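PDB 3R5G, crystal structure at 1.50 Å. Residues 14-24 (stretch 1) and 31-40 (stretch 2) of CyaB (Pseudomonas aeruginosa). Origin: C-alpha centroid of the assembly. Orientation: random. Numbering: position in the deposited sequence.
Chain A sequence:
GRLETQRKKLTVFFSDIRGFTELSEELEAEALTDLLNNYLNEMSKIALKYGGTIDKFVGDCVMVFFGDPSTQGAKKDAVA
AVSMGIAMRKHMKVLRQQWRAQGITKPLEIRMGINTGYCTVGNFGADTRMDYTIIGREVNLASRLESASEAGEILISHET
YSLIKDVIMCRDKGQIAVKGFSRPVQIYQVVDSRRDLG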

ATOM      1  N   PHE A  14      -1.696 -10.385  -2.933  1.00  8.90           N
ATOM      2  CA  PHE A  14      -2.368  -9.145  -2.787  1.00  7.50           C
ATOM      3  C   PHE A  14      -3.658  -9.132  -3.522  1.00  9.78           C
ATOM      4  O   PHE A  14      -3.727  -9.681  -4.636  1.00 10.90           O
ATOM      5  N   SER A  15      -4.646  -8.461  -2.995  1.00 10.10           N
ATOM      6  CA  SER A  15      -5.894  -8.273  -3.762  1.00 10.76           C
ATOM      7  C   SER A  15      -6.486  -6.921  -3.532  1.00 10.14           C
ATOM      8  O   SER A  15      -6.189  -6.267  -2.543  1.00 11.56           O
ATOM      9  N   ASP A  16      -7.344  -6.478  -4.453  1.00 12.70           N
ATOM     10  CA  ASP A  16      -8.172  -5.331  -4.147  1.00 14.38           C
ATOM     11  C   ASP A  16      -9.498  -5.468  -4.882  1.00 13.81           C
ATOM     12  O   ASP A  16      -9.681  -6.423  -5.692  1.00 14.18           O
ATOM     13  N   ILE A  17     -10.436  -4.562  -4.590  1.00 14.54           N
ATOM     14  CA  ILE A  17     -11.734  -4.590  -5.292  1.00 15.78           C
ATOM     15  C   ILE A  17     -11.815  -3.519  -6.363  1.00 16.79           C
ATOM     16  O   ILE A  17     -11.786  -2.320  -6.068  1.00 17.89           O
ATOM     17  N   ARG A  18     -11.878  -3.905  -7.637  1.00 16.01           N
ATOM     18  CA  ARG A  18     -12.048  -2.896  -8.707  1.00 17.15           C
ATOM     19  C   ARG A  18     -13.463  -2.381  -8.610  1.00 16.57           C
ATOM     20  O   ARG A  18     -14.391  -3.158  -8.441  1.00 17.33           O
ATOM     21  N   GLY A  19     -13.589  -1.068  -8.664  1.00 17.37           N
ATOM     22  CA  GLY A  19     -14.893  -0.444  -8.500  1.00 20.00           C
ATOM     23  C   GLY A  19     -15.086   0.155  -7.107  1.00 20.56           C
ATOM     24  O   GLY A  19     -15.971   1.035  -6.897  1.00 22.65           O
ATOM     25  N   PHE A  20     -14.310  -0.287  -6.121  1.00 20.32           N
ATOM     26  CA  PHE A  20     -14.534   0.173  -4.750  1.00 19.50           C
ATOM     27  C   PHE A  20     -14.294   1.657  -4.552  1.00 22.61           C
ATOM     28  O   PHE A  20     -15.012   2.309  -3.835  1.00 22.14           O
ATOM     29  N   THR A  21     -13.260   2.191  -5.176  1.00 23.71           N
ATOM     30  CA  THR A  21     -12.977   3.619  -4.919  1.00 26.81           C
ATOM     31  C   THR A  21     -14.151   4.507  -5.360  1.00 26.14           C
ATOM     32  O   THR A  21     -14.517   5.427  -4.654  1.00 26.78           O
ATOM     33  N   GLU A  22     -14.748   4.169  -6.499  1.00 27.06           N
ATOM     34  CA  GLU A  22     -15.929   4.864  -7.063  1.00 29.20           C
ATOM     35  C   GLU A  22     -17.064   4.748  -6.048  1.00 30.52           C
ATOM     36  O   GLU A  22     -17.686   5.762  -5.632  1.00 30.58           O
ATOM     37  N   LEU A  23     -17.274   3.528  -5.577  1.00 29.25           N
ATOM     38  CA  LEU A  23     -18.305   3.262  -4.567  1.00 30.36           C
ATOM     39  C   LEU A  23     -18.100   4.086  -3.286  1.00 29.63           C
ATOM     40  O   LEU A  23     -19.058   4.526  -2.619  1.00 28.49           O
ATOM     41  N   SER A  24     -16.842   4.304  -2.916  1.00 27.90           N
ATOM     42  CA  SER A  24     -16.590   5.055  -1.674  1.00 29.41           C
ATOM     43  C   SER A  24     -16.937   6.549  -1.775  1.00 30.49           C
ATOM     44  O   SER A  24     -17.047   7.223  -0.741  1.00 31.25           O
ATOM     45  N   ALA A  31     -23.079   2.770   5.454  1.00 33.83           N
ATOM     46  CA  ALA A  31     -23.255   1.666   4.502  1.00 32.10           C
ATOM     47  C   ALA A  31     -21.868   1.266   3.921  1.00 31.20           C
ATOM     48  O   ALA A  31     -21.568   0.081   3.816  1.00 29.57           O
ATOM     49  N   LEU A  32     -21.037   2.255   3.582  1.00 29.84           N
ATOM     50  CA  LEU A  32     -19.639   1.957   3.123  1.00 26.96           C
ATOM     51  C   LEU A  32     -18.821   1.181   4.158  1.00 26.01           C
ATOM     52  O   LEU A  32     -18.173   0.169   3.798  1.00 23.65           O
ATOM     53  N   THR A  33     -18.819   1.629   5.422  1.00 23.24           N
ATOM     54  CA  THR A  33     -18.197   0.962   6.494  1.00 22.99           C
ATOM     55  C   THR A  33     -18.697  -0.471   6.624  1.00 19.69           C
ATOM     56  O   THR A  33     -17.889  -1.402   6.751  1.00 22.04           O
ATOM     57  N   ASP A  34     -20.023  -0.674   6.631  1.00 21.91           N
ATOM     58  CA  ASP A  34     -20.509  -2.025   6.776  1.00 22.63           C
ATOM     59  C   ASP A  34     -20.109  -2.927   5.559  1.00 20.28           C
ATOM     60  O   ASP A  34     -19.767  -4.090   5.799  1.00 23.09           O
ATOM     61  N   LEU A  35     -20.193  -2.416   4.355  1.00 20.59           N
ATOM     62  CA  LEU A  35     -19.822  -3.179   3.149  1.00 19.61           C
ATOM     63  C   LEU A  35     -18.320  -3.501   3.155  1.00 19.61           C
ATOM     64  O   LEU A  35     -17.985  -4.656   2.974  1.00 18.91           O
ATOM     65  N   LEU A  36     -17.469  -2.495   3.393  1.00 18.43           N
ATOM     66  CA  LEU A  36     -16.014  -2.837   3.476  1.00 14.69           C
ATOM     67  C   LEU A  36     -15.738  -3.830   4.620  1.00 15.72           C
ATOM     68  O   LEU A  36     -14.893  -4.777   4.491  1.00 16.39           O
ATOM     69  N   ASN A  37     -16.254  -3.618   5.872  1.00 15.36           N
ATOM     70  CA  ASN A  37     -15.920  -4.476   6.948  1.00 18.03           C
ATOM     71  C   ASN A  37     -16.442  -5.927   6.748  1.00 14.88           C
ATOM     72  O   ASN A  37     -15.761  -6.859   7.175  1.00 17.95           O
ATOM     73  N   ASN A  38     -17.638  -6.036   6.152  1.00 17.52           N
ATOM     74  CA  ASN A  38     -18.198  -7.359   5.820  1.00 18.24           C
ATOM     75  C   ASN A  38     -17.242  -8.100   4.871  1.00 16.10           C
ATOM     76  O   ASN A  38     -16.890  -9.240   5.153  1.00 17.86           O
ATOM     77  N   TYR A  39     -16.841  -7.378   3.854  1.00 16.31           N
ATOM     78  CA  TYR A  39     -15.859  -7.920   2.873  1.00 15.27           C
ATOM     79  C   TYR A  39     -14.567  -8.326   3.526  1.00 15.90           C
ATOM     80  O   TYR A  39     -14.103  -9.437   3.369  1.00 15.78           O
ATOM     81  N   LEU A  40     -13.961  -7.425   4.327  1.00 14.13           N
ATOM     82  CA  LEU A  40     -12.704  -7.760   4.936  1.00 14.77           C
ATOM     83  C   LEU A  40     -12.845  -8.931   5.942  1.00 14.17           C
ATOM     84  O   LEU A  40     -11.981  -9.757   6.084  1.00 14.41           O
TER

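The helix of stretch 2 runs nearly antiparallel to helix 20-24 (155°, closest approach of the axes 11.2 Å), and the gap is filled by side chains rather than by direct hydrogen bonds. Phe20, Leu23, Leu32, Leu35 and Tyr39 all direct CA-CB toward the other stretch and all adopt t at chi1. In Phe20 this rotamer carries the ring across the gap into a trio of leucines: CZ lies 3.5 Å from Leu32 CD1 and 4.0 Å from Leu36 CD2, while Leu35 CD2 meets the ring edge, 4.0 Å from CE1. Leu35 CD2 also packs 3.8 Å from Leu23 CD2, with the Leu35 chi2 of 144° lying between wells. Leu32 (t, p) is shared in turn, its CD2 approaching Ser24 CB at 3.7 Å. The p rotamer of Ser24 turns its hydroxyl back to its own helix, where OG donates to Thr21 O at 2.6 Å.

At the strand end, Ile17 (m, t) places CD1 over one face of Tyr39, 3.5 Å from the centroid of the ring CG to CZ, a CH-pi contact. Beyond it the tyrosine hydroxyl reaches Ser15 (p). Ser15 OG and Tyr39 OH stand 4.0 Å apart, bridged by two waters: water 1 lies 2.8 Å from Ser15 OG and 2.6 Å from Tyr39 OH, water 2 2.7 Å and 3.0 Å from the same atoms.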

ATOM      1  CB  PHE A  14      -1.537  -7.939  -3.372  1.00  9.27           C
ATOM      2  CG  PHE A  14      -0.350  -7.522  -2.524  1.00 10.76           C
ATOM      3  CD1 PHE A  14       0.823  -8.168  -2.613  1.00 10.27           C
ATOM      4  CD2 PHE A  14      -0.489  -6.490  -1.567  1.00 13.39           C
ATOM      5  CE1 PHE A  14       1.947  -7.740  -1.889  1.00 12.86           C
ATOM      6  CE2 PHE A  14       0.597  -6.156  -0.739  1.00 15.19           C
ATOM      7  CZ  PHE A  14       1.839  -6.735  -0.968  1.00 13.28           C
ATOM      8  CB  SER A  15      -6.921  -9.310  -3.393  1.00 12.01           C
ATOM      9  OG  SER A  15      -7.352  -9.158  -1.997  1.00 12.60           O
ATOM     10  CB  ASP A  16      -7.483  -3.994  -4.513  1.00 15.67           C
ATOM     11  CG  ASP A  16      -7.308  -3.781  -5.995  1.00 21.23           C
ATOM     12  OD1 ASP A  16      -8.252  -3.843  -6.769  1.00 25.14           O
ATOM     13  OD2 ASP A  16      -6.147  -3.568  -6.396  1.00 31.42           O
ATOM     14  CB  ILE A  17     -12.898  -4.381  -4.312  1.00 16.76           C
ATOM     15  CG1 ILE A  17     -12.818  -5.393  -3.217  1.00 16.72           C
ATOM     16  CG2 ILE A  17     -14.178  -4.456  -5.030  1.00 17.11           C
ATOM     17  CD1 ILE A  17     -13.743  -4.964  -1.993  1.00 21.79           C
ATOM     18  CB  ARG A  18     -11.789  -3.532 -10.086  1.00 16.97           C
ATOM     19  CG  ARG A  18     -10.348  -3.944 -10.319  1.00 21.96           C
ATOM     20  CD  ARG A  18      -9.502  -2.718 -10.464  1.00 20.69           C
ATOM     21  NE  ARG A  18      -9.151  -2.178  -9.155  1.00 25.15           N
ATOM     22  CZ  ARG A  18      -8.469  -1.055  -8.984  1.00 27.39           C
ATOM     23  NH1 ARG A  18      -8.154  -0.584  -7.751  1.00 28.09           N
ATOM     24  NH2 ARG A  18      -8.100  -0.396 -10.059  1.00 27.14           N
ATOM     25  CB  PHE A  20     -13.640  -0.587  -3.750  1.00 20.93           C
ATOM     26  CG  PHE A  20     -13.917  -0.227  -2.356  1.00 20.05           C
ATOM     27  CD1 PHE A  20     -15.018  -0.715  -1.737  1.00 23.30           C
ATOM     28  CD2 PHE A  20     -13.072   0.652  -1.671  1.00 20.34           C
ATOM     29  CE1 PHE A  20     -15.315  -0.355  -0.433  1.00 21.42           C
ATOM     30  CE2 PHE A  20     -13.321   1.008  -0.383  1.00 19.78           C
ATOM     31  CZ  PHE A  20     -14.438   0.495   0.259  1.00 24.32           C
ATOM     32  CB  THR A  21     -11.667   4.067  -5.487  1.00 28.37           C
ATOM     33  OG1 THR A  21     -10.628   3.269  -4.875  1.00 28.70           O
ATOM     34  CG2 THR A  21     -11.538   5.579  -5.136  1.00 30.26           C
ATOM     35  CB  GLU A  22     -16.287   4.177  -8.397  1.00 31.07           C
ATOM     36  CG  GLU A  22     -15.181   4.302  -9.468  1.00 35.39           C
ATOM     37  CD  GLU A  22     -14.080   3.142  -9.503  1.00 43.28           C
ATOM     38  OE1 GLU A  22     -13.547   2.657  -8.460  1.00 40.92           O
ATOM     39  OE2 GLU A  22     -13.708   2.758 -10.640  1.00 46.63           O
ATOM     40  CB  LEU A  23     -18.315   1.762  -4.259  1.00 30.90           C
ATOM     41  CG  LEU A  23     -19.441   1.285  -3.328  1.00 32.70           C
ATOM     42  CD1 LEU A  23     -20.822   1.156  -4.083  1.00 30.32           C
ATOM     43  CD2 LEU A  23     -19.063   0.003  -2.573  1.00 33.15           C
ATOM     44  CB  SER A  24     -15.137   4.899  -1.230  1.00 29.69           C
ATOM     45  OG  SER A  24     -14.254   5.637  -2.053  1.00 30.84           O
ATOM     46  CB  ALA A  31     -24.163   2.039   3.431  1.00 32.24           C
ATOM     47  CB  LEU A  32     -18.958   3.261   2.682  1.00 28.37           C
ATOM     48  CG  LEU A  32     -17.492   3.194   2.220  1.00 27.48           C
ATOM     49  CD1 LEU A  32     -17.371   2.342   0.957  1.00 28.24           C
ATOM     50  CD2 LEU A  32     -16.927   4.615   1.948  1.00 28.63           C
ATOM     51  CB  THR A  33     -18.412   1.745   7.837  1.00 22.75           C
ATOM     52  OG1 THR A  33     -17.783   3.009   7.689  1.00 27.99           O
ATOM     53  CG2 THR A  33     -17.806   1.036   8.991  1.00 27.30           C
ATOM     54  CB  ASP A  34     -22.053  -1.990   6.907  1.00 23.81           C
ATOM     55  CG  ASP A  34     -22.518  -1.481   8.232  1.00 30.19           C
ATOM     56  OD1 ASP A  34     -21.787  -1.623   9.247  1.00 34.96           O
ATOM     57  OD2 ASP A  34     -23.688  -1.000   8.264  1.00 37.02           O
ATOM     58  CB  LEU A  35     -20.211  -2.422   1.931  1.00 21.21           C
ATOM     59  CG  LEU A  35     -19.796  -3.184   0.635  1.00 23.90           C
ATOM     60  CD1 LEU A  35     -20.846  -2.905  -0.266  1.00 22.53           C
ATOM     61  CD2 LEU A  35     -18.448  -2.741   0.022  1.00 29.95           C
ATOM     62  CB  LEU A  36     -15.163  -1.571   3.657  1.00 15.67           C
ATOM     63  CG  LEU A  36     -13.648  -1.719   3.851  1.00 19.96           C
ATOM     64  CD1 LEU A  36     -13.071  -2.492   2.602  1.00 20.29           C
ATOM     65  CD2 LEU A  36     -13.002  -0.311   3.921  1.00 20.78           C
ATOM     66  CB  ASN A  37     -16.381  -3.861   8.317  1.00 18.38           C
ATOM     67  CG  ASN A  37     -15.608  -2.601   8.675  1.00 23.15           C
ATOM     68  OD1 ASN A  37     -14.677  -2.259   8.015  1.00 21.79           O
ATOM     69  ND2 ASN A  37     -16.089  -1.832   9.652  1.00 26.79           N
ATOM     70  CB  ASN A  38     -19.566  -7.203   5.204  1.00 20.21           C
ATOM     71  CG  ASN A  38     -20.191  -8.549   4.765  1.00 23.67           C
ATOM     72  OD1 ASN A  38     -20.159  -9.530   5.502  1.00 32.73           O
ATOM     73  ND2 ASN A  38     -20.843  -8.529   3.632  1.00 29.96           N
ATOM     74  CB  TYR A  39     -15.595  -6.881   1.786  1.00 15.09           C
ATOM     75  CG  TYR A  39     -14.459  -7.323   0.880  1.00 14.56           C
ATOM     76  CD1 TYR A  39     -14.645  -8.314  -0.144  1.00 17.39           C
ATOM     77  CD2 TYR A  39     -13.181  -6.753   1.021  1.00 14.27           C
ATOM     78  CE1 TYR A  39     -13.556  -8.770  -0.933  1.00 17.08           C
ATOM     79  CE2 TYR A  39     -12.098  -7.164   0.206  1.00 13.14           C
ATOM     80  CZ  TYR A  39     -12.302  -8.201  -0.744  1.00 17.04           C
ATOM     81  OH  TYR A  39     -11.305  -8.668  -1.567  1.00 16.79           O
ATOM     82  CB  LEU A  40     -12.112  -6.500   5.614  1.00 13.03           C
ATOM     83  CG  LEU A  40     -11.659  -5.422   4.647  1.00 13.47           C
ATOM     84  CD1 LEU A  40     -11.274  -4.138   5.455  1.00 14.48           C
ATOM     85  CD2 LEU A  40     -10.507  -5.838   3.682  1.00 13.73           C
TER
HETATM   86  O   HOH W   1      -9.205  -7.081  -1.661  1.00 16.13           O
HETATM   87  O   HOH W   2      -9.283 -10.755  -1.048  1.00 19.18           O